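Local coordinates for uncharacterized protein (Legionella pneumophila subsp. pneumophila str. Philadelphia 1, PDB 4RXV) that is uncharacterised but carries a RavJ peptidase domain of clan CA in this N-terminal fragment, and so is probably a cysteine-peptidase-like protein, at residues I9-R12 and L13-E16; I169-P172 and W173-G176. All coordinates share one frame; numbering follows the deposited sequence.

Contact 1: residues I9-R12 and L13-E16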
ATOM      1  N   ILE A   9       3.111  -2.098 -14.051  1.00  8.79           N
ATOM      2  CA  ILE A   9       3.214  -1.762 -12.633  1.00  8.56           C
ATOM      3  C   ILE A   9       2.018  -2.382 -11.905  1.00  8.20           C
ATOM      4  O   ILE A   9       2.160  -3.023 -10.837  1.00  7.91           O
ATOM      5  CB  ILE A   9       3.281  -0.247 -12.414  1.00  8.48           C
ATOM      6  CG1 ILE A   9       4.513   0.331 -13.115  1.00 10.04           C
ATOM      7  CG2 ILE A   9       3.300   0.067 -10.915  1.00  8.77           C
ATOM      8  CD1 ILE A   9       4.592   1.836 -13.068  1.00 13.62           C
ATOM      9  N   GLN A  10       0.832  -2.225 -12.474  1.00  8.44           N
ATOM     10  CA  GLN A  10      -0.359  -2.801 -11.874  1.00  8.03           C
ATOM     11  C   GLN A  10      -0.258  -4.317 -11.794  1.00  8.49           C
ATOM     12  O   GLN A  10      -0.630  -4.923 -10.788  1.00  8.79           O
ATOM     13  CB  GLN A  10      -1.593  -2.372 -12.661  1.00  8.79           C
ATOM     14  CG  GLN A  10      -2.902  -2.879 -12.109  1.00  8.69           C
ATOM     15  CD  GLN A  10      -4.057  -2.308 -12.874  1.00  9.65           C
ATOM     16  OE1 GLN A  10      -4.628  -1.272 -12.516  1.00 11.13           O
ATOM     17  NE2 GLN A  10      -4.355  -2.919 -13.980  1.00 10.58           N
ATOM     18  N   GLU A  11       0.258  -4.945 -12.844  1.00  8.79           N
ATOM     19  CA  GLU A  11       0.432  -6.391 -12.832  1.00  9.34           C
ATOM     20  C   GLU A  11       1.377  -6.825 -11.714  1.00  9.14           C
ATOM     21  O   GLU A  11       1.102  -7.794 -11.020  1.00  9.23           O
ATOM     22  CB  GLU A  11       0.917  -6.894 -14.185  1.00 11.47           C
ATOM     23  CG  GLU A  11      -0.173  -6.899 -15.247  1.00 18.60           C
ATOM     24  CD  GLU A  11      -1.403  -7.739 -14.845  1.00 22.82           C
ATOM     25  OE1 GLU A  11      -1.205  -8.831 -14.241  1.00 23.54           O
ATOM     26  OE2 GLU A  11      -2.568  -7.303 -15.112  1.00 22.91           O
ATOM     27  N   ARG A  12       2.478  -6.098 -11.521  1.00  8.42           N
ATOM     28  CA  ARG A  12       3.417  -6.407 -10.448  1.00  8.58           C
ATOM     29  C   ARG A  12       2.704  -6.328  -9.081  1.00  7.79           C
ATOM     30  O   ARG A  12       2.941  -7.157  -8.206  1.00  8.19           O
ATOM     31  CB  ARG A  12       4.604  -5.455 -10.475  1.00  8.89           C
ATOM     32  CG  ARG A  12       5.534  -5.581  -9.271  1.00  8.84           C
ATOM     33  CD  ARG A  12       6.219  -6.945  -9.207  1.00  9.11           C
ATOM     34  NE  ARG A  12       7.057  -7.102  -8.029  1.00  9.17           N
ATOM     35  CZ  ARG A  12       6.643  -7.617  -6.886  1.00  8.96           C
ATOM     36  NH1 ARG A  12       5.386  -7.990  -6.723  1.00  8.76           N
ATOM     37  NH2 ARG A  12       7.495  -7.738  -5.896  1.00  9.55           N
ATOM     38  N   LEU A  13       1.864  -5.321  -8.887  1.00  7.32           N
ATOM     39  CA  LEU A  13       1.139  -5.173  -7.628  1.00  7.29           C
ATOM     40  C   LEU A  13       0.068  -6.258  -7.478  1.00  7.07           C
ATOM     41  O   LEU A  13      -0.165  -6.730  -6.358  1.00  8.15           O
ATOM     42  CB  LEU A  13       0.528  -3.771  -7.574  1.00  7.36           C
ATOM     43  CG  LEU A  13       1.549  -2.639  -7.472  1.00  7.80           C
ATOM     44  CD1 LEU A  13       0.943  -1.312  -7.877  1.00  7.95           C
ATOM     45  CD2 LEU A  13       2.133  -2.543  -6.047  1.00  8.19           C
ATOM     46  N   LYS A  14      -0.572  -6.658  -8.571  1.00  7.91           N
ATOM     47  CA  LYS A  14      -1.536  -7.752  -8.524  1.00  8.50           C
ATOM     48  C   LYS A  14      -0.887  -9.056  -8.025  1.00  8.35           C
ATOM     49  O   LYS A  14      -1.528  -9.863  -7.368  1.00  8.64           O
ATOM     50  CB  LYS A  14      -2.225  -7.936  -9.883  1.00  8.63           C
ATOM     51  CG  LYS A  14      -3.250  -6.883 -10.171  1.00  9.97           C
ATOM     52  CD  LYS A  14      -3.737  -6.872 -11.595  1.00 11.76           C
ATOM     53  CE  LYS A  14      -4.364  -8.165 -12.003  1.00 13.44           C
ATOM     54  NZ  LYS A  14      -4.941  -8.044 -13.362  1.00 16.72           N
ATOM     55  N   GLN A  15       0.395  -9.263  -8.334  1.00  8.29           N
ATOM     56  CA  GLN A  15       1.094 -10.457  -7.893  1.00  8.39           C
ATOM     57  C   GLN A  15       1.118 -10.578  -6.378  1.00  7.62           C
ATOM     58  O   GLN A  15       1.317 -11.676  -5.871  1.00  8.44           O
ATOM     59  CB  GLN A  15       2.512 -10.500  -8.444  1.00  9.52           C
ATOM     60  CG  GLN A  15       2.569 -10.699  -9.940  1.00 10.20           C
ATOM     61  CD  GLN A  15       3.964 -10.625 -10.481  1.00 10.95           C
ATOM     62  OE1 GLN A  15       4.364  -9.624 -11.041  1.00 13.04           O
ATOM     63  NE2 GLN A  15       4.709 -11.693 -10.323  1.00 12.70           N
ATOM     64  N   GLU A  16       0.958  -9.469  -5.647  1.00  7.56           N
ATOM     65  CA  GLU A  16       0.998  -9.509  -4.203  1.00  7.67           C
ATOM     66  C   GLU A  16      -0.281 -10.040  -3.576  1.00  7.56           C
ATOM     67  O   GLU A  16      -0.301 -10.320  -2.388  1.00  8.36           O
ATOM     68  CB  GLU A  16       1.339  -8.121  -3.639  1.00  7.98           C
ATOM     69  CG  GLU A  16       2.722  -7.679  -4.049  1.00  8.34           C
ATOM     70  CD  GLU A  16       3.774  -8.687  -3.634  1.00  9.29           C
ATOM     71  OE1 GLU A  16       3.975  -8.876  -2.421  1.00 12.88           O
ATOM     72  OE2 GLU A  16       4.393  -9.306  -4.515  1.00 10.71           O
TER
HETATM   73  O   HOH W   1       7.043  -8.862  -3.160  1.00 11.83           O
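Arg12 and Glu16 meet one turn apart near the C-terminal end of helix 6-14. Arg12 NH1 gives a nearly straight bond to Glu16 OE2, 2.8 Å away, as part of a salt bridge. The oxygen lies at the edge of the guanidinium, close to its plane. The nitrogen, in contrast, comes from above the carboxylate plane, and the two planes are 61° apart. A water accepts from Arg12 NH2 and makes a weak bond back to Glu16 OE2, so it closes a second path between the two groups. CG of Arg12 is anti to its backbone N (chi1 172°), and the chain then bends at chi2, which carries the guanidinium forward to Glu16.

Ile9, Leu13 and Glu16 form the buried part of the contact. Ile9 and Leu13 point the same way, with Ile9 CG2 4.1 Å from Leu13 CD1. Helix 105-114 covers them through Leu113 and Ser109. Glu11 and Lys14 are partly exposed, as is Arg12. Their chains run alongside each other, and Lys14 NZ reaches Glu11 OE2 at 3.0 Å on the syn side of the carboxylate. The backbone bonds Leu13 N to Ile9 O (3.0 Å) and Lys14 N to Gln10 O (2.8 Å) are the i to i+4 bonds of the helix.

Glu16 has further partners. Asn85 ND2 binds its OE1, and Tyr224 N binds its OE2. The carboxylate thus joins the end of the first helix to the C-terminal part of the chain. With Arg12 and these N-H donors around it, Glu16 is probably held in its charged form. The Glu11-Lys14 bond is longer and both residues are partly exposed, so that bridge is probably more screened by solvent.

Contact 2: residues I169-P172 and W173-G176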
ATOM      1  N   ILE A 169      -1.830   6.460  -8.126  1.00  7.11           N
ATOM      2  CA  ILE A 169      -2.145   6.112  -6.754  1.00  7.27           C
ATOM      3  C   ILE A 169      -2.005   4.602  -6.566  1.00  6.90           C
ATOM      4  O   ILE A 169      -2.415   3.819  -7.447  1.00  7.51           O
ATOM      5  CB  ILE A 169      -3.585   6.592  -6.431  1.00  7.77           C
ATOM      6  CG1 ILE A 169      -3.599   8.127  -6.371  1.00 10.38           C
ATOM      7  CG2 ILE A 169      -4.145   5.996  -5.155  1.00  9.30           C
ATOM      8  CD1 ILE A 169      -4.936   8.714  -6.716  1.00 12.26           C
ATOM      9  N   VAL A 170      -1.519   4.191  -5.404  1.00  6.68           N
ATOM     10  CA  VAL A 170      -1.325   2.790  -5.061  1.00  6.91           C
ATOM     11  C   VAL A 170      -1.835   2.599  -3.616  1.00  6.87           C
ATOM     12  O   VAL A 170      -1.243   3.101  -2.663  1.00  7.51           O
ATOM     13  CB  VAL A 170       0.137   2.348  -5.225  1.00  7.19           C
ATOM     14  CG1 VAL A 170       0.239   0.866  -4.929  1.00  8.11           C
ATOM     15  CG2 VAL A 170       0.643   2.681  -6.635  1.00  9.25           C
ATOM     16  N   ASP A 171      -2.911   1.833  -3.486  1.00  6.69           N
ATOM     17  CA  ASP A 171      -3.625   1.690  -2.232  1.00  6.58           C
ATOM     18  C   ASP A 171      -3.976   0.215  -2.008  1.00  6.68           C
ATOM     19  O   ASP A 171      -5.098  -0.225  -2.316  1.00  7.34           O
ATOM     20  CB  ASP A 171      -4.873   2.567  -2.250  1.00  7.57           C
ATOM     21  CG  ASP A 171      -5.565   2.645  -0.899  1.00  7.72           C
ATOM     22  OD1 ASP A 171      -5.252   1.844   0.024  1.00  8.24           O
ATOM     23  OD2 ASP A 171      -6.441   3.533  -0.762  1.00  8.72           O
ATOM     24  N   PRO A 172      -3.040  -0.570  -1.466  1.00  6.48           N
ATOM     25  CA  PRO A 172      -3.331  -1.985  -1.238  1.00  6.85           C
ATOM     26  C   PRO A 172      -4.465  -2.227  -0.238  1.00  6.71           C
ATOM     27  O   PRO A 172      -5.202  -3.204  -0.369  1.00  7.60           O
ATOM     28  CB  PRO A 172      -2.008  -2.540  -0.716  1.00  7.60           C
ATOM     29  CG  PRO A 172      -1.265  -1.344  -0.185  1.00  7.54           C
ATOM     30  CD  PRO A 172      -1.646  -0.227  -1.118  1.00  7.06           C
ATOM     31  N   TRP A 173      -4.635  -1.341   0.747  1.00  6.54           N
ATOM     32  CA  TRP A 173      -5.759  -1.469   1.671  1.00  7.14           C
ATOM     33  C   TRP A 173      -7.094  -1.446   0.946  1.00  7.14           C
ATOM     34  O   TRP A 173      -7.985  -2.229   1.288  1.00  7.78           O
ATOM     35  CB  TRP A 173      -5.679  -0.403   2.753  1.00  7.32           C
ATOM     36  CG  TRP A 173      -6.694  -0.498   3.847  1.00  7.70           C
ATOM     37  CD1 TRP A 173      -6.645  -1.291   4.966  1.00  8.15           C
ATOM     38  CD2 TRP A 173      -7.875   0.289   3.975  1.00  8.12           C
ATOM     39  NE1 TRP A 173      -7.719  -1.021   5.778  1.00  8.51           N
ATOM     40  CE2 TRP A 173      -8.491  -0.058   5.191  1.00  8.49           C
ATOM     41  CE3 TRP A 173      -8.456   1.277   3.192  1.00  8.88           C
ATOM     42  CZ2 TRP A 173      -9.687   0.546   5.642  1.00  9.30           C
ATOM     43  CZ3 TRP A 173      -9.648   1.880   3.629  1.00  9.08           C
ATOM     44  CH2 TRP A 173     -10.239   1.509   4.848  1.00  9.12           C
ATOM     45  N   ALA A 174      -7.232  -0.592  -0.074  1.00  7.34           N
ATOM     46  CA  ALA A 174      -8.474  -0.577  -0.843  1.00  7.75           C
ATOM     47  C   ALA A 174      -8.744  -1.957  -1.448  1.00  7.13           C
ATOM     48  O   ALA A 174      -9.898  -2.365  -1.555  1.00  8.00           O
ATOM     49  CB  ALA A 174      -8.417   0.461  -1.942  1.00  8.19           C
ATOM     50  N   VAL A 175      -7.693  -2.658  -1.891  1.00  7.72           N
ATOM     51  CA  VAL A 175      -7.831  -3.991  -2.481  1.00  7.54           C
ATOM     52  C   VAL A 175      -8.172  -5.027  -1.397  1.00  7.36           C
ATOM     53  O   VAL A 175      -9.029  -5.890  -1.594  1.00  8.43           O
ATOM     54  CB  VAL A 175      -6.564  -4.361  -3.257  1.00  7.84           C
ATOM     55  CG1 VAL A 175      -6.696  -5.757  -3.897  1.00  8.12           C
ATOM     56  CG2 VAL A 175      -6.321  -3.331  -4.352  1.00  9.19           C
ATOM     57  N   GLY A 176      -7.540  -4.913  -0.234  1.00  7.79           N
ATOM     58  CA  GLY A 176      -7.932  -5.703   0.926  1.00  8.42           C
ATOM     59  C   GLY A 176      -9.392  -5.520   1.301  1.00  8.12           C
ATOM     60  O   GLY A 176     -10.074  -6.460   1.728  1.00  9.93           O
TER
HETATM   61  O   HOH W   2      -3.021   1.071   1.294  1.00  8.24           O
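The backbone leaves strand 168-170 at Asp171, in an extended conformation, and turns at Pro172 into the short helix 172-176, whose first turn is closed by a bond from Gly176 N to Pro172 O at 2.9 Å. Asp171 is the N-cap of this helix. Its OD1 accepts from Ala174 N at 3.1 Å, and the same N-H makes a weak second bond to Asp171 O. The N-H comes from well above the carboxylate plane, 71° out of it. Chi1 of Asp171 (-171°) puts CG opposite the backbone N and swings the carboxylate to the helix start. A water donates to Asp171 OD1 at 2.7 Å and accepts from Trp173 N at 3.0 Å. OD1 therefore receives two hydrogen bonds, one direct from the helix and one from the water.

The methyl group of Ala174 packs against the acid, with CB 3.7 Å from Asp171 CG. Trp173 CB sits 3.6 Å from Asp171 OD1, but the indole leads away from the cap. Its NE1 binds Asp25 OD1, its ring meets that of His139, and Phe29 meets it edge-to-face (T-shaped). Pro172 packs on Phe105 and Ser109 of helix 105-114, and Trp173 also touches Phe105.

The second carboxylate oxygen, OD2, accepts from His139 NE2. One acid thus caps a helix through one oxygen and fixes an imidazole through the other. Clan CA peptidases use a cysteine and a histidine, commonly with an Asn or Asp as third member. The His139-Asp171 pair, whose neighbours Pro172 and Trp173 pack on Phe105, is consistent with such a site, though its role here is an inference. The capping bond and the water would hold the carboxylate steady for the imidazole.

From the N terminus, contact 1 comes first, within helix 6-14 and the turn after it. It closes no loop, only successive i to i+4 turns of the helix. The chain later reaches helix 105-114, then strands 123-133 and 136-146, before contact 2, which joins edge strand 168-170 to helix 172-176 and closes no long loop either, only the first turn of that helix. The contacts follow in series; neither encloses nor crosses the other. They meet in space, with centres about 11 Å apart: Leu13 CD1 packs 3.7 Å from Val170 CG1. Ser109 of helix 105-114 meets Leu13, Val170 and Pro172. Helix 6-14, helix 105-114 and the edge strand of the four-stranded sheet thus pack together.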